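Local atomic coordinates of acyl-CoA dehydrogenase (Mycobacterium thermoresistibile, PDB entry 3NF4), a protein that binds flavin adenine dinucleotide and probably catalyses the alpha,beta-dehydrogenation of acyl-CoA thioesters. Residues Q344-V349 / Y355-Y360; V83-A88 / A305-A310. All coordinates share one frame; numbering follows the deposited sequence.

Contact 1. Residues Q344-V349 / Y355-Y360; sequences QVFGGV and YRVERY
The F346 ring lies with its CE2 corner over one face of the Y355 ring, 3.8 Å above that plane and displaced toward its rim. The nearest atoms of the pair are F346 CE2 and Y355 CD1, 3.9 Å apart. With centroids separated by 5.3 Å and planes inclined at 51°, the two aromatics are neither stacked nor edge-to-face; one corner of the phenylalanine simply rests on the tyrosine. The other half of the F346 ring meets V357, whose two methyls divide the work: CG1 approaches F346 CE1 at 3.8 Å, while CG2 sits over a ring face, near its rim. F346 thus touches an aromatic and a branched aliphatic that lie two residues apart in the chain. Its CG stands anti to its own carbonyl carbon (chi1 -79°), which turns the ring toward Y355 and V357. Y355 is engaged at a second place by V349. The V349 CB atom packs against Y355 CE2 at 3.8 Å, with CG2 close beside it, and the carbonyl O of V349 lies 3.6 Å from Y355 CD2, near the ring plane at its edge. That oxygen also accepts a hydrogen bond from T352 OG1 in the intervening loop.

This is the apolar side of the loop, with a short 3-10 segment, that joins helix 321-346 to helix 357-367 within the C-terminal domain. G347, with positive phi, is the first residue to leave helical geometry, and the chain then turns back to begin helix 357-367. Helix 247-274 lies against both segments, Y272 stacking on the F346 ring and E268 touching V357, while helix 39-45 flanks R356 and R359; Q344 reaches K365 and Q375 of the second subunit.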
loop_
_atom_site.group_PDB
_atom_site.type_symbol
_atom_site.label_atom_id
_atom_site.label_comp_id
_atom_site.label_asym_id
_atom_site.label_seq_id
_atom_site.Cartn_x
_atom_site.Cartn_y
_atom_site.Cartn_z
ATOM N N GLN A 344 8.354 -6.040 14.247
ATOM C CA GLN A 344 9.477 -5.873 13.334
ATOM C C GLN A 344 10.678 -5.106 13.970
ATOM O O GLN A 344 11.824 -5.560 13.882
ATOM C CB GLN A 344 8.984 -5.212 12.020
ATOM C CG GLN A 344 9.948 -5.337 10.794
ATOM C CD GLN A 344 10.149 -6.774 10.354
ATOM O OE1 GLN A 344 9.307 -7.638 10.632
ATOM N NE2 GLN A 344 11.285 -7.048 9.677
ATOM N N VAL A 345 10.400 -3.968 14.619
ATOM C CA VAL A 345 11.413 -3.177 15.360
ATOM C C VAL A 345 12.181 -3.996 16.454
ATOM O O VAL A 345 13.404 -3.883 16.576
ATOM C CB VAL A 345 10.788 -1.866 15.925
ATOM C CG1 VAL A 345 11.731 -1.156 16.865
ATOM C CG2 VAL A 345 10.347 -0.923 14.764
ATOM N N PHE A 346 11.477 -4.851 17.202
ATOM C CA PHE A 346 12.139 -5.695 18.215
ATOM C C PHE A 346 13.047 -6.839 17.662
ATOM O O PHE A 346 13.929 -7.334 18.375
ATOM C CB PHE A 346 11.109 -6.272 19.190
ATOM C CG PHE A 346 10.642 -5.299 20.264
ATOM C CD1 PHE A 346 9.799 -4.223 19.942
ATOM C CD2 PHE A 346 11.002 -5.490 21.598
ATOM C CE1 PHE A 346 9.328 -3.352 20.917
ATOM C CE2 PHE A 346 10.558 -4.597 22.621
ATOM C CZ PHE A 346 9.708 -3.529 22.273
ATOM N N GLY A 347 12.837 -7.261 16.408
ATOM C CA GLY A 347 13.535 -8.432 15.879
ATOM C C GLY A 347 13.019 -9.710 16.533
ATOM O O GLY A 347 11.859 -9.775 16.958
ATOM N N GLY A 348 13.886 -10.729 16.629
ATOM C CA GLY A 348 13.502 -12.047 17.143
ATOM C C GLY A 348 12.857 -12.039 18.521
ATOM O O GLY A 348 11.898 -12.801 18.754
ATOM N N VAL A 349 13.347 -11.203 19.445
ATOM C CA VAL A 349 12.718 -11.194 20.778
ATOM C C VAL A 349 11.301 -10.610 20.746
ATOM O O VAL A 349 10.498 -10.920 21.616
ATOM C CB VAL A 349 13.582 -10.576 21.952
ATOM C CG1 VAL A 349 14.729 -11.492 22.308
ATOM C CG2 VAL A 349 14.072 -9.171 21.645
ATOM N N TYR A 355 7.960 -9.939 25.728
ATOM C CA TYR A 355 7.463 -8.571 25.575
ATOM C C TYR A 355 5.980 -8.559 25.193
ATOM O O TYR A 355 5.413 -9.601 24.835
ATOM C CB TYR A 355 8.309 -7.792 24.552
ATOM C CG TYR A 355 9.748 -7.712 24.943
ATOM C CD1 TYR A 355 10.204 -6.735 25.851
ATOM C CD2 TYR A 355 10.648 -8.633 24.454
ATOM C CE1 TYR A 355 11.551 -6.688 26.247
ATOM C CE2 TYR A 355 11.980 -8.602 24.828
ATOM C CZ TYR A 355 12.437 -7.639 25.723
ATOM O OH TYR A 355 13.776 -7.650 26.062
ATOM N N ARG A 356 5.379 -7.369 25.258
ATOM C CA ARG A 356 3.946 -7.149 24.980
ATOM C C ARG A 356 3.539 -7.036 23.482
ATOM O O ARG A 356 2.381 -7.242 23.140
ATOM C CB ARG A 356 3.478 -5.904 25.743
ATOM C CG ARG A 356 3.363 -6.104 27.249
ATOM C CD ARG A 356 2.812 -4.840 27.927
ATOM N NE ARG A 356 2.447 -5.075 29.327
ATOM C CZ ARG A 356 2.113 -4.124 30.205
ATOM N NH1 ARG A 356 2.103 -2.848 29.844
ATOM N NH2 ARG A 356 1.803 -4.447 31.455
ATOM N N VAL A 357 4.479 -6.698 22.599
ATOM C CA VAL A 357 4.141 -6.381 21.197
ATOM C C VAL A 357 3.467 -7.541 20.400
ATOM O O VAL A 357 2.648 -7.284 19.511
ATOM C CB VAL A 357 5.331 -5.745 20.425
ATOM C CG1 VAL A 357 5.655 -4.393 21.021
ATOM C CG2 VAL A 357 6.583 -6.651 20.467
ATOM N N GLU A 358 3.778 -8.795 20.751
ATOM C CA GLU A 358 3.137 -9.932 20.070
ATOM C C GLU A 358 1.661 -10.027 20.455
ATOM O O GLU A 358 0.821 -10.370 19.614
ATOM C CB GLU A 358 3.879 -11.252 20.301
ATOM C CG GLU A 358 3.775 -11.807 21.745
ATOM C CD GLU A 358 2.462 -12.578 22.008
ATOM O OE1 GLU A 358 2.045 -12.678 23.199
ATOM O OE2 GLU A 358 1.855 -13.053 21.010
ATOM N N ARG A 359 1.336 -9.684 21.708
ATOM C CA ARG A 359 -0.070 -9.587 22.114
ATOM C C ARG A 359 -0.816 -8.434 21.385
ATOM O O ARG A 359 -1.970 -8.607 20.949
ATOM C CB ARG A 359 -0.179 -9.442 23.642
ATOM C CG ARG A 359 -1.608 -9.159 24.147
ATOM C CD ARG A 359 -1.801 -9.393 25.698
ATOM N NE ARG A 359 -0.975 -8.513 26.551
ATOM C CZ ARG A 359 -1.296 -7.271 26.925
ATOM N NH1 ARG A 359 -2.432 -6.686 26.544
ATOM N NH2 ARG A 359 -0.469 -6.591 27.709
ATOM N N TYR A 360 -0.164 -7.268 21.266
ATOM C CA TYR A 360 -0.805 -6.083 20.645
ATOM C C TYR A 360 -1.200 -6.374 19.192
ATOM O O TYR A 360 -2.301 -6.019 18.773
ATOM C CB TYR A 360 0.070 -4.807 20.755
ATOM C CG TYR A 360 0.263 -4.248 22.188
ATOM C CD1 TYR A 360 -0.654 -4.522 23.213
ATOM C CD2 TYR A 360 1.357 -3.434 22.500
ATOM C CE1 TYR A 360 -0.475 -4.022 24.507
ATOM C CE2 TYR A 360 1.542 -2.944 23.762
ATOM C CZ TYR A 360 0.617 -3.232 24.765
ATOM O OH TYR A 360 0.808 -2.705 26.022
#

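Contact 2. Residues V83-A88 / A305-A310; sequences VLEEIA and ATYLDA
Y307 OH donates a hydrogen bond to E85 OE1, with the two oxygens 2.6 Å apart, and this pair of side chains makes the whole contact between the segments. The carboxylate oxygen meets the tyrosine at the ring edge, in the ring plane, and accepts the hydrogen bond through its anti lone pair, the one directed away from OE2. The carboxylate and ring planes stand at 90° to each other. Behind the bond, the aliphatic part of the glutamate comes alongside the hydroxyl, E85 CB lying 3.7 Å from Y307 OH. E85 reaches across with CG anti to its backbone N (chi1 -163°) and an extended chain beyond.

The next shell is charged. R13 NH1 forms a salt bridge with the same OE1 that accepts the tyrosine's hydrogen bond, while R304 NH2 pairs with OE2, so both oxygens of this buried carboxylate have a cationic partner. These two arginines would be expected to favour its ionised form and to fix its rotation. R304 precedes A305 on helix 289-315, the helix that also bears Y307, giving that helix two grips on one side chain.

The bond ties helix 77-88 of the N-terminal domain to helix 289-315 of the C-terminal domain. Helix 247-274 borders it through T259, which touches both E85 and Y307, and A327 of helix 321-346 also packs on the tyrosine.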
loop_
_atom_site.group_PDB
_atom_site.type_symbol
_atom_site.label_atom_id
_atom_site.label_comp_id
_atom_site.label_asym_id
_atom_site.label_seq_id
_atom_site.Cartn_x
_atom_site.Cartn_y
_atom_site.Cartn_z
ATOM N N VAL A 83 -10.327 9.958 26.961
ATOM C CA VAL A 83 -10.239 9.139 28.182
ATOM C C VAL A 83 -10.238 7.642 27.827
ATOM O O VAL A 83 -9.453 6.841 28.372
ATOM C CB VAL A 83 -11.408 9.405 29.159
ATOM C CG1 VAL A 83 -11.440 8.328 30.258
ATOM C CG2 VAL A 83 -11.322 10.808 29.754
ATOM N N LEU A 84 -11.137 7.282 26.914
ATOM C CA LEU A 84 -11.199 5.940 26.345
ATOM C C LEU A 84 -9.853 5.550 25.703
ATOM O O LEU A 84 -9.381 4.423 25.862
ATOM C CB LEU A 84 -12.343 5.873 25.333
ATOM C CG LEU A 84 -12.928 4.492 25.003
ATOM C CD1 LEU A 84 -13.367 3.736 26.296
ATOM C CD2 LEU A 84 -14.085 4.607 24.012
ATOM N N GLU A 85 -9.214 6.491 25.017
ATOM C CA GLU A 85 -7.907 6.230 24.412
ATOM C C GLU A 85 -6.810 5.892 25.456
ATOM O O GLU A 85 -5.979 4.995 25.234
ATOM C CB GLU A 85 -7.485 7.415 23.517
ATOM C CG GLU A 85 -6.380 7.075 22.546
ATOM C CD GLU A 85 -5.512 8.250 22.108
ATOM O OE1 GLU A 85 -5.990 9.267 21.547
ATOM O OE2 GLU A 85 -4.298 8.118 22.264
ATOM N N GLU A 86 -6.811 6.624 26.575
ATOM C CA GLU A 86 -5.823 6.445 27.649
ATOM C C GLU A 86 -6.003 5.081 28.311
ATOM O O GLU A 86 -5.029 4.361 28.516
ATOM C CB GLU A 86 -5.912 7.572 28.696
ATOM C CG GLU A 86 -5.431 8.978 28.238
ATOM C CD GLU A 86 -3.917 9.080 28.006
ATOM O OE1 GLU A 86 -3.171 8.148 28.386
ATOM O OE2 GLU A 86 -3.458 10.100 27.434
ATOM N N ILE A 87 -7.245 4.710 28.621
ATOM C CA ILE A 87 -7.542 3.340 29.062
ATOM C C ILE A 87 -7.014 2.240 28.102
ATOM O O ILE A 87 -6.275 1.355 28.547
ATOM C CB ILE A 87 -9.047 3.134 29.349
ATOM C CG1 ILE A 87 -9.492 4.072 30.469
ATOM C CG2 ILE A 87 -9.359 1.664 29.716
ATOM C CD1 ILE A 87 -11.016 4.284 30.524
ATOM N N ALA A 88 -7.370 2.318 26.813
ATOM C CA ALA A 88 -7.022 1.294 25.830
ATOM C C ALA A 88 -5.510 1.091 25.658
ATOM O O ALA A 88 -5.078 0.023 25.197
ATOM C CB ALA A 88 -7.651 1.630 24.457
ATOM N N ALA A 305 -6.255 12.618 15.089
ATOM C CA ALA A 305 -6.888 13.822 14.510
ATOM C C ALA A 305 -8.209 13.562 13.764
ATOM O O ALA A 305 -9.140 14.362 13.826
ATOM C CB ALA A 305 -5.907 14.577 13.596
ATOM N N THR A 306 -8.268 12.442 13.053
ATOM C CA THR A 306 -9.480 12.028 12.357
ATOM C C THR A 306 -10.661 11.716 13.319
ATOM O O THR A 306 -11.784 12.193 13.081
ATOM C CB THR A 306 -9.189 10.859 11.360
ATOM O OG1 THR A 306 -8.093 11.230 10.508
ATOM C CG2 THR A 306 -10.377 10.623 10.504
ATOM N N TYR A 307 -10.428 10.987 14.411
ATOM C CA TYR A 307 -11.572 10.711 15.312
ATOM C C TYR A 307 -12.070 11.971 16.049
ATOM O O TYR A 307 -13.280 12.124 16.301
ATOM C CB TYR A 307 -11.414 9.451 16.224
ATOM C CG TYR A 307 -10.587 9.583 17.503
ATOM C CD1 TYR A 307 -11.088 10.272 18.610
ATOM C CD2 TYR A 307 -9.345 8.975 17.621
ATOM C CE1 TYR A 307 -10.360 10.412 19.778
ATOM C CE2 TYR A 307 -8.585 9.086 18.814
ATOM C CZ TYR A 307 -9.106 9.823 19.892
ATOM O OH TYR A 307 -8.421 9.997 21.094
ATOM N N LEU A 308 -11.146 12.891 16.321
ATOM C CA LEU A 308 -11.469 14.137 16.998
ATOM C C LEU A 308 -12.235 15.114 16.126
ATOM O O LEU A 308 -13.121 15.810 16.628
ATOM C CB LEU A 308 -10.218 14.796 17.556
ATOM C CG LEU A 308 -9.496 14.069 18.692
ATOM C CD1 LEU A 308 -8.203 14.830 18.932
ATOM C CD2 LEU A 308 -10.376 14.003 19.934
ATOM N N ASP A 309 -11.897 15.164 14.832
ATOM C CA ASP A 309 -12.637 15.982 13.882
ATOM C C ASP A 309 -14.124 15.555 13.857
ATOM O O ASP A 309 -15.021 16.416 13.914
ATOM C CB ASP A 309 -12.007 15.905 12.487
ATOM C CG ASP A 309 -12.709 16.795 11.465
ATOM O OD1 ASP A 309 -13.885 16.511 11.101
ATOM O OD2 ASP A 309 -12.074 17.780 10.983
ATOM N N ALA A 310 -14.379 14.245 13.763
ATOM C CA ALA A 310 -15.746 13.718 13.836
ATOM C C ALA A 310 -16.434 14.022 15.177
ATOM O O ALA A 310 -17.593 14.366 15.194
ATOM C CB ALA A 310 -15.762 12.221 13.545
#

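In the fold
Contact 2 is buried, its centre about 12 Å from the centre of the chain, whereas contact 1 is partly buried with its centre about 25 Å away. The chemistry differs with depth: the deep contact is polar, a single hydrogen bond whose carboxylate is also paired with arginines outside the two segments, and the peripheral one is apolar packing of rings and methyls. Contact 1 joins neighbouring parts of one domain; contact 2 joins two domains across more than two hundred residues. Helix 247-274 flanks both, and helix 321-346, which supplies part of contact 1, directly follows helix 289-315 of contact 2. Their centres are about 24 Å apart, and they do not touch.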